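Local atomic coordinates of myosin-17 (Arabidopsis thaliana, PDB entry 7KFL), a protein that probably recruits cargo through its globular tail, the region crystallised here, so that this plant class XI myosin can carry that cargo along actin filaments. Residues 74-79 with 230-235. Numbering follows the deposited sequence.
Sequences LAYWLS and KANNAP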
loop_
_atom_site.group_PDB
_atom_site.type_symbol
_atom_site.label_atom_id
_atom_site.label_comp_id
_atom_site.label_asym_id
_atom_site.label_seq_id
_atom_site.Cartn_x
_atom_site.Cartn_y
_atom_site.Cartn_z
ATOM N N LEU A 74 10.667 -1.065 -10.499
ATOM C CA LEU A 74 9.218 -1.152 -10.159
ATOM C C LEU A 74 8.634 0.254 -9.989
ATOM O O LEU A 74 7.567 0.519 -10.569
ATOM C CB LEU A 74 9.018 -1.974 -8.883
ATOM C CG LEU A 74 8.946 -3.489 -9.074
ATOM C CD1 LEU A 74 9.099 -4.204 -7.743
ATOM C CD2 LEU A 74 7.644 -3.892 -9.750
ATOM N N ALA A 75 9.293 1.106 -9.202
ATOM C CA ALA A 75 8.892 2.513 -8.956
ATOM C C ALA A 75 8.846 3.267 -10.291
ATOM O O ALA A 75 7.893 4.050 -10.504
ATOM C CB ALA A 75 9.847 3.160 -7.981
ATOM N N TYR A 76 9.836 3.013 -11.155
ATOM C CA TYR A 76 9.969 3.597 -12.515
ATOM C C TYR A 76 8.747 3.222 -13.359
ATOM O O TYR A 76 8.101 4.124 -13.925
ATOM C CB TYR A 76 11.260 3.121 -13.187
ATOM C CG TYR A 76 11.497 3.705 -14.556
ATOM C CD1 TYR A 76 11.893 5.026 -14.709
ATOM C CD2 TYR A 76 11.319 2.947 -15.702
ATOM C CE1 TYR A 76 12.107 5.577 -15.964
ATOM C CE2 TYR A 76 11.528 3.482 -16.964
ATOM C CZ TYR A 76 11.924 4.802 -17.096
ATOM O OH TYR A 76 12.131 5.337 -18.335
ATOM N N TRP A 77 8.439 1.922 -13.427
ATOM C CA TRP A 77 7.372 1.365 -14.304
ATOM C C TRP A 77 5.983 1.577 -13.689
ATOM O O TRP A 77 5.004 1.520 -14.453
ATOM C CB TRP A 77 7.645 -0.108 -14.634
ATOM C CG TRP A 77 8.610 -0.261 -15.767
ATOM C CD1 TRP A 77 9.814 -0.901 -15.755
ATOM C CD2 TRP A 77 8.463 0.292 -17.086
ATOM N NE1 TRP A 77 10.416 -0.806 -16.982
ATOM C CE2 TRP A 77 9.612 -0.078 -17.818
ATOM C CE3 TRP A 77 7.473 1.052 -17.720
ATOM C CZ2 TRP A 77 9.790 0.289 -19.150
ATOM C CZ3 TRP A 77 7.648 1.411 -19.039
ATOM C CH2 TRP A 77 8.792 1.033 -19.741
ATOM N N LEU A 78 5.891 1.828 -12.382
ATOM C CA LEU A 78 4.621 2.267 -11.745
ATOM C C LEU A 78 4.253 3.653 -12.286
ATOM O O LEU A 78 3.119 3.815 -12.778
ATOM C CB LEU A 78 4.769 2.300 -10.222
ATOM C CG LEU A 78 3.512 2.742 -9.473
ATOM C CD1 LEU A 78 2.540 1.584 -9.327
ATOM C CD2 LEU A 78 3.858 3.326 -8.114
ATOM N N SER A 79 5.187 4.606 -12.200
ATOM C CA SER A 79 5.006 6.017 -12.635
ATOM C C SER A 79 4.684 6.074 -14.134
ATOM O O SER A 79 3.794 6.860 -14.513
ATOM C CB SER A 79 6.216 6.845 -12.305
ATOM O OG SER A 79 5.930 8.230 -12.449
ATOM N N LYS A 230 8.856 9.239 -4.833
ATOM C CA LYS A 230 8.897 10.711 -5.046
ATOM C C LYS A 230 9.936 11.031 -6.130
ATOM O O LYS A 230 9.649 11.902 -6.976
ATOM C CB LYS A 230 9.183 11.434 -3.726
ATOM C CG LYS A 230 8.017 11.436 -2.747
ATOM C CD LYS A 230 8.340 12.063 -1.412
ATOM C CE LYS A 230 8.483 13.567 -1.492
ATOM N NZ LYS A 230 8.575 14.180 -0.146
ATOM N N ALA A 231 11.077 10.331 -6.115
ATOM C CA ALA A 231 12.171 10.439 -7.111
ATOM C C ALA A 231 11.664 10.025 -8.497
ATOM O O ALA A 231 12.149 10.596 -9.493
ATOM C CB ALA A 231 13.341 9.582 -6.695
ATOM N N ASN A 232 10.738 9.060 -8.542
ATOM C CA ASN A 232 10.136 8.508 -9.786
ATOM C C ASN A 232 8.796 9.199 -10.068
ATOM O O ASN A 232 8.058 8.711 -10.945
ATOM C CB ASN A 232 9.997 6.986 -9.698
ATOM C CG ASN A 232 11.270 6.266 -10.083
ATOM O OD1 ASN A 232 11.655 6.276 -11.248
ATOM N ND2 ASN A 232 11.934 5.645 -9.121
ATOM N N ASN A 233 8.501 10.302 -9.370
ATOM C CA ASN A 233 7.282 11.136 -9.561
ATOM C C ASN A 233 6.045 10.237 -9.665
ATOM O O ASN A 233 5.194 10.489 -10.542
ATOM C CB ASN A 233 7.431 12.061 -10.770
ATOM C CG ASN A 233 8.385 13.204 -10.496
ATOM O OD1 ASN A 233 8.034 14.150 -9.797
ATOM N ND2 ASN A 233 9.592 13.121 -11.031
ATOM N N ALA A 234 5.953 9.228 -8.795
ATOM C CA ALA A 234 4.763 8.364 -8.629
ATOM C C ALA A 234 3.587 9.250 -8.226
ATOM O O ALA A 234 3.731 10.080 -7.330
ATOM C CB ALA A 234 5.033 7.298 -7.596
ATOM N N PRO A 235 2.406 9.129 -8.877
ATOM C CA PRO A 235 1.270 9.999 -8.570
ATOM C C PRO A 235 0.882 9.876 -7.098
ATOM O O PRO A 235 0.608 8.776 -6.625
ATOM C CB PRO A 235 0.149 9.514 -9.503
ATOM C CG PRO A 235 0.578 8.123 -9.932
ATOM C CD PRO A 235 2.091 8.146 -9.925
#
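The carboxamide of N232 lies over the backbone of helix 71-89 between A75 and Y76. Its nitrogen, N232 ND2, sits 3.4 Å from A75 CB. On the other branch, N232 OD1 comes within 3.4 Å of Y76 CA. The same N232 OD1 meets the edge of the tyrosine ring, in its plane, at Y76 CD1 (3.7 Å), and the amide plane is turned 74° from that of the Y76 ring. With chi1 at -84°, CG of N232 stands anti to its own carbonyl carbon and reaches toward the helix. The polar ends of this amide are bound elsewhere: OD1 pairs with the hydroxyl of Y25, and ND2 turns back to L228 O in helix 205-231. An alanine at N232 would probably leave Y25 OH and L228 O without these partners and open a gap beside A75 and the edge of Y76.

One turn further along, S79 OG donates a hydrogen bond to the backbone oxygen N232 O (2.6 Å), and the C=O...OG angle of 161° is close to straight. Beside this bond an apolar contact follows, L78 CD2 against A234 CB at 4.2 Å. N233, with positive phi, is the C-prime residue of the Schellman motif that closes helix 205-231, and P235 occupies the N-cap position of helix 236-260.

Between helix 71-89 and the turn joining two long helices of the globular tail, the polar link is therefore S79 OG to N232 O, whereas the N232 amide packs against A75 and Y76 with its own polar atoms satisfied by Y25 and L228.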